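Short chain dehydrogenase (A0QTM2 homolog) (Mycobacterium thermoresistibile, PDB 3SC4) probably catalyses an NAD(P)-dependent oxidation or reduction, as a member of the short chain dehydrogenase family with a Rossmann fold. Local coordinates at residues 114-117 with 118-122; 165-168 with 169-173; 256-259 with 260-263. All coordinates share one frame; numbering follows the deposited sequence.

Interaction 1. Residues 114-117 with 118-122; sequences LKRF and DLMNG. With SO4 (sulfate ion), chain M.
F117 and N121 sit one helical turn apart, the phenyl ring reaching forward along the helix so that its CE2 comes 3.8 Å from N121 CB, at an oblique angle. The ring goes there because CG is anti to the backbone N (chi1 176°), beside the carbonyl carbon. D118 meets the same ring differently: its OD1 lies at the ring edge and in its plane, 3.5 Å from F117 CD2, while the carboxylate itself stands 74° to the ring. R126 of the second subunit forms a salt bridge with that OD1, and Y129 of the same subunit stacks on F117. On another side of the helix R116 CG and M120 CE pass at 3.9 Å, the methyl brought back by the bend at the end of the methionine chain. The arginine, bent at chi2 and chi3, turns NE to O1 of a sulfate ion at 2.6 Å, but O1 also crowds R116 CB, so the exact position of the sulfate carries little weight. The helix backbone is bonded from i+4 to i, the straightest bond (178°) joining N121 N to F117 O at 2.8 Å. This is the first part of helix 114-135, which, as in many short chain dehydrogenases, contributes to a helical dimer interface.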
# COMPACT_ATOMS: atom_id res chain seq x y z
N LEU B 114 -15.52 -2.13 -4.26
CA LEU B 114 -14.33 -2.87 -4.62
C LEU B 114 -13.85 -2.54 -6.05
O LEU B 114 -12.67 -2.42 -6.30
CB LEU B 114 -14.62 -4.37 -4.43
CG LEU B 114 -13.46 -5.30 -4.17
CD1 LEU B 114 -12.49 -4.81 -3.04
CD2 LEU B 114 -14.06 -6.68 -3.90
N LYS B 115 -14.79 -2.37 -6.98
CA LYS B 115 -14.45 -2.09 -8.38
C LYS B 115 -13.71 -0.75 -8.51
O LYS B 115 -12.78 -0.60 -9.29
CB LYS B 115 -15.73 -2.11 -9.22
CG LYS B 115 -15.56 -1.81 -10.75
CD LYS B 115 -16.95 -1.77 -11.50
CE LYS B 115 -17.16 -2.94 -12.52
NZ LYS B 115 -16.76 -2.59 -13.95
N ARG B 116 -14.13 0.23 -7.73
CA ARG B 116 -13.45 1.51 -7.73
C ARG B 116 -12.09 1.40 -7.05
O ARG B 116 -11.11 1.96 -7.52
CB ARG B 116 -14.30 2.54 -7.02
CG ARG B 116 -13.65 3.90 -6.87
CD ARG B 116 -13.34 4.57 -8.21
NE ARG B 116 -14.53 4.75 -9.04
CZ ARG B 116 -14.56 5.52 -10.12
NH1 ARG B 116 -15.68 5.64 -10.80
NH2 ARG B 116 -13.47 6.17 -10.52
N PHE B 117 -12.05 0.67 -5.94
CA PHE B 117 -10.79 0.40 -5.25
C PHE B 117 -9.77 -0.20 -6.20
O PHE B 117 -8.64 0.25 -6.23
CB PHE B 117 -11.02 -0.56 -4.07
CG PHE B 117 -9.77 -0.97 -3.37
CD1 PHE B 117 -9.34 -0.29 -2.25
CD2 PHE B 117 -9.01 -2.03 -3.86
CE1 PHE B 117 -8.18 -0.65 -1.61
CE2 PHE B 117 -7.85 -2.41 -3.22
CZ PHE B 117 -7.43 -1.71 -2.10
N ASP B 118 -10.19 -1.21 -6.96
CA ASP B 118 -9.30 -1.91 -7.90
C ASP B 118 -8.78 -0.99 -8.98
O ASP B 118 -7.65 -1.12 -9.44
CB ASP B 118 -9.99 -3.08 -8.57
CG ASP B 118 -10.27 -4.19 -7.62
OD1 ASP B 118 -9.69 -4.21 -6.53
OD2 ASP B 118 -11.11 -5.04 -7.96
N LEU B 119 -9.56 -0.03 -9.38
CA LEU B 119 -9.08 0.86 -10.38
C LEU B 119 -7.96 1.72 -9.78
O LEU B 119 -6.91 1.94 -10.43
CB LEU B 119 -10.26 1.62 -10.95
CG LEU B 119 -9.97 2.69 -11.96
CD1 LEU B 119 -11.23 2.95 -12.80
CD2 LEU B 119 -9.54 3.88 -11.14
N MET B 120 -8.12 2.14 -8.54
CA MET B 120 -7.09 2.94 -7.87
C MET B 120 -5.80 2.13 -7.56
O MET B 120 -4.69 2.58 -7.81
CB MET B 120 -7.64 3.55 -6.57
CG MET B 120 -8.73 4.60 -6.78
SD MET B 120 -9.11 5.63 -5.35
CE MET B 120 -10.48 4.68 -4.80
N ASN B 121 -5.98 0.97 -6.94
CA ASN B 121 -4.89 0.08 -6.60
C ASN B 121 -4.24 -0.36 -7.91
O ASN B 121 -3.00 -0.33 -8.05
CB ASN B 121 -5.47 -1.09 -5.81
CG ASN B 121 -4.41 -2.13 -5.36
OD1 ASN B 121 -3.66 -1.92 -4.39
ND2 ASN B 121 -4.44 -3.29 -6.01
N GLY B 122 -5.06 -0.69 -8.91
CA GLY B 122 -4.55 -1.20 -10.18
C GLY B 122 -3.63 -0.23 -10.87
O GLY B 122 -2.50 -0.57 -11.23
S SO4 M . -17.99 4.61 -7.92
O1 SO4 M . -16.63 4.20 -7.67
O2 SO4 M . -18.83 4.22 -6.76
O3 SO4 M . -18.43 3.93 -9.13
O4 SO4 M . -17.98 6.07 -8.11

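Interaction 2. Residues 165-168 with 169-173; sequences PYMM and AKYGM
P165 and A169 are joined through the backbone, A169 N donating to P165 O at 3.1 Å, while the proline ring packs on Y129 of the second subunit. Y166 comes next. Its O receives K170 N at 2.8 Å, and its ring runs beside the lysine chain, both pointing the same way. K170 CG lies over one face of that ring, off toward the rim and 3.7 Å from the centroid, a CH-pi contact. Chi1 (-65°), with CG beside the backbone N, brings CG over the ring; the bend at chi2 (-49°) keeps CD against Y166 CE1, and a further bend at chi3 carries the chain on to NZ. There one water bridges the two polar ends, at 3.1 Å from Y166 OH and accepting from K170 NZ at 2.6 Å. NZ also donates to L150 O, so the water is not its only partner. M167 follows on a different side of the helix. Its CG sits almost exactly above the centre of the Y171 ring, 3.8 Å from the centroid. The chain then bends, and M167 SD comes 3.6 Å from Y171 CD2, oblique to the ring, a Met-aromatic contact. Y171 OH is bonded to R155 O, which fixes the far end of that ring. M168 closes the segment by accepting G172 N at its O, and its side chain packs on V125 of the second subunit. The spacing of Y166 and K170 matches the Tyr-x-x-x-Lys signature that marks the active site of short chain dehydrogenases.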
# COMPACT_ATOMS: atom_id res chain seq x y z
N PRO B 165 -9.23 4.35 0.86
CA PRO B 165 -8.86 3.82 -0.45
C PRO B 165 -7.78 4.61 -1.15
O PRO B 165 -6.78 4.06 -1.63
CB PRO B 165 -10.18 3.90 -1.23
CG PRO B 165 -11.24 3.91 -0.16
CD PRO B 165 -10.65 4.67 0.96
N TYR B 166 -7.98 5.91 -1.25
CA TYR B 166 -7.03 6.78 -1.94
C TYR B 166 -5.71 6.87 -1.20
O TYR B 166 -4.67 6.82 -1.82
CB TYR B 166 -7.64 8.18 -2.14
CG TYR B 166 -6.84 9.10 -3.02
CD1 TYR B 166 -6.55 8.76 -4.32
CD2 TYR B 166 -6.42 10.32 -2.55
CE1 TYR B 166 -5.79 9.63 -5.14
CE2 TYR B 166 -5.68 11.19 -3.33
CZ TYR B 166 -5.35 10.85 -4.63
OH TYR B 166 -4.62 11.74 -5.41
N MET B 167 -5.74 7.00 0.13
CA MET B 167 -4.50 7.02 0.91
C MET B 167 -3.74 5.74 0.69
O MET B 167 -2.52 5.76 0.53
CB MET B 167 -4.80 7.21 2.38
CG MET B 167 -3.59 7.12 3.27
SD MET B 167 -3.24 5.42 3.82
CE MET B 167 -4.72 5.02 4.78
N MET B 168 -4.44 4.61 0.68
CA MET B 168 -3.76 3.32 0.44
C MET B 168 -3.02 3.30 -0.90
O MET B 168 -1.90 2.79 -1.01
CB MET B 168 -4.76 2.15 0.49
CG MET B 168 -5.14 1.76 1.88
SD MET B 168 -6.48 0.56 1.90
CE MET B 168 -5.66 -0.86 1.15
N ALA B 169 -3.71 3.79 -1.93
CA ALA B 169 -3.18 3.78 -3.27
C ALA B 169 -2.00 4.74 -3.35
O ALA B 169 -0.92 4.37 -3.84
CB ALA B 169 -4.27 4.14 -4.29
N LYS B 170 -2.16 5.96 -2.85
CA LYS B 170 -1.08 6.93 -2.98
C LYS B 170 0.11 6.54 -2.12
O LYS B 170 1.23 6.63 -2.58
CB LYS B 170 -1.51 8.38 -2.66
CG LYS B 170 -2.55 9.00 -3.61
CD LYS B 170 -2.25 8.86 -5.10
CE LYS B 170 -1.00 9.61 -5.55
NZ LYS B 170 -0.92 9.69 -7.08
N TYR B 171 -0.11 6.14 -0.87
CA TYR B 171 1.00 5.69 -0.04
C TYR B 171 1.67 4.43 -0.63
O TYR B 171 2.89 4.26 -0.54
CB TYR B 171 0.51 5.39 1.38
CG TYR B 171 0.34 6.61 2.30
CD1 TYR B 171 0.22 7.90 1.81
CD2 TYR B 171 0.23 6.44 3.66
CE1 TYR B 171 0.03 8.99 2.68
CE2 TYR B 171 0.05 7.50 4.51
CZ TYR B 171 -0.06 8.78 4.02
OH TYR B 171 -0.24 9.82 4.90
N GLY B 172 0.86 3.55 -1.22
CA GLY B 172 1.37 2.36 -1.89
C GLY B 172 2.36 2.68 -3.00
O GLY B 172 3.39 2.04 -3.11
N MET B 173 2.04 3.72 -3.80
CA MET B 173 2.96 4.24 -4.84
C MET B 173 4.25 4.71 -4.21
O MET B 173 5.32 4.39 -4.69
CB MET B 173 2.37 5.45 -5.59
CG MET B 173 1.53 5.16 -6.73
SD MET B 173 0.92 6.66 -7.53
CE MET B 173 2.13 7.07 -8.78
O HOH W 1 -2.62 11.61 -7.71

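Interaction 3. Residues 256-259 with 260-263; sequences DLSV and YDCV
Y260 N donates to L257 O at 3.0 Å and D261 N to S258 O at 2.9 Å, both i+3 to i. The two donors lie above the carbonyl planes, 44° out for Y260 N and 66° out for D261 N, in bonds of the 3-10 kind. An Asx turn leads in, sharing L257 and S258: D256 OD1 accepts from S258 N at 3.1 Å, from above the carboxylate plane. Apolar contact centres on Y260. V259 CG2 lies over one face of its ring, toward the rim, at 3.8 Å from the centroid in a CH-pi contact; the two side chains run alongside each other. L257 adds a looser touch, CD2 to Y260 CD2 at 4.2 Å. Two waters bridge S258 and D261. One donates to D261 OD2 at 2.7 Å and accepts weakly from S258 OG; the other donates to D261 O at 2.6 Å and weakly to S258 O. With CG beside the backbone N (chi1 -61°), the carboxylate of D261 folds back over S258. The chemistry thus implies a turn held by its own backbone and tied through a hydrogen bond from Y260 OH to D226 on helix 222-232 and a salt bridge from D261 OD1 to R219 just before it.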
# COMPACT_ATOMS: atom_id res chain seq x y z
N ASP B 256 11.39 33.17 -6.03
CA ASP B 256 10.06 33.74 -6.19
C ASP B 256 9.10 32.64 -6.65
O ASP B 256 9.00 32.38 -7.83
CB ASP B 256 10.14 34.87 -7.21
CG ASP B 256 8.79 35.56 -7.47
OD1 ASP B 256 7.81 35.26 -6.76
OD2 ASP B 256 8.72 36.40 -8.40
N LEU B 257 8.40 32.00 -5.72
CA LEU B 257 7.42 30.97 -6.09
C LEU B 257 6.13 31.51 -6.73
O LEU B 257 5.34 30.72 -7.24
CB LEU B 257 7.07 30.11 -4.88
CG LEU B 257 8.18 29.23 -4.30
CD1 LEU B 257 7.86 28.79 -2.85
CD2 LEU B 257 8.46 28.03 -5.22
N SER B 258 5.90 32.82 -6.69
CA SER B 258 4.67 33.42 -7.24
C SER B 258 4.50 33.16 -8.73
O SER B 258 3.39 33.20 -9.24
CB SER B 258 4.63 34.94 -7.01
OG SER B 258 4.45 35.25 -5.64
N VAL B 259 5.59 32.91 -9.44
CA VAL B 259 5.47 32.63 -10.87
C VAL B 259 4.69 31.33 -11.13
O VAL B 259 4.31 31.05 -12.28
CB VAL B 259 6.86 32.55 -11.54
CG1 VAL B 259 7.62 33.89 -11.38
CG2 VAL B 259 7.69 31.36 -10.97
N TYR B 260 4.47 30.54 -10.08
CA TYR B 260 3.66 29.32 -10.17
C TYR B 260 2.20 29.52 -9.72
O TYR B 260 1.34 28.67 -9.96
CB TYR B 260 4.32 28.20 -9.36
CG TYR B 260 5.71 27.91 -9.84
CD1 TYR B 260 5.93 27.31 -11.08
CD2 TYR B 260 6.82 28.26 -9.09
CE1 TYR B 260 7.20 27.07 -11.55
CE2 TYR B 260 8.11 28.00 -9.56
CZ TYR B 260 8.28 27.41 -10.80
OH TYR B 260 9.55 27.14 -11.26
N ASP B 261 1.93 30.65 -9.08
CA ASP B 261 0.60 30.94 -8.58
C ASP B 261 -0.34 31.24 -9.76
O ASP B 261 0.01 31.99 -10.68
CB ASP B 261 0.63 32.09 -7.55
CG ASP B 261 1.49 31.78 -6.32
OD1 ASP B 261 2.15 30.71 -6.30
OD2 ASP B 261 1.53 32.62 -5.39
N CYS B 262 -1.52 30.62 -9.75
CA CYS B 262 -2.53 30.89 -10.77
C CYS B 262 -2.94 32.35 -10.63
O CYS B 262 -3.12 33.01 -11.64
CB CYS B 262 -3.75 29.99 -10.58
SG CYS B 262 -3.46 28.21 -10.75
N VAL B 263 -3.07 32.84 -9.39
CA VAL B 263 -3.30 34.26 -9.10
C VAL B 263 -2.40 34.78 -7.96
O VAL B 263 -2.72 34.57 -6.78
CB VAL B 263 -4.77 34.52 -8.72
CG1 VAL B 263 -4.99 36.02 -8.40
CG2 VAL B 263 -5.71 34.04 -9.86
O HOH W 2 3.67 32.60 -3.79
O HOH W 3 1.66 33.42 -12.18

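Interactions 1 and 2 belong to neighbouring helices, 114-135 and 164-183, and their centres are 11 Å apart. They touch directly: M120 CE packs on P165 CB at 3.7 Å, and F117 CE1 meets M168 CE at 3.7 Å. Both also reach the second subunit, so the helix carrying the probable active-site pair of interaction 2 is itself part of the dimer interface. The sulfate belongs to interaction 1 and probably comes from the crystallisation liquor. Interaction 3 stands apart in the C-terminal region, its centre 35 Å from that of interaction 1, on the opposite side of the chain's centre; its nearest atoms stay about 17 Å from those of interaction 2.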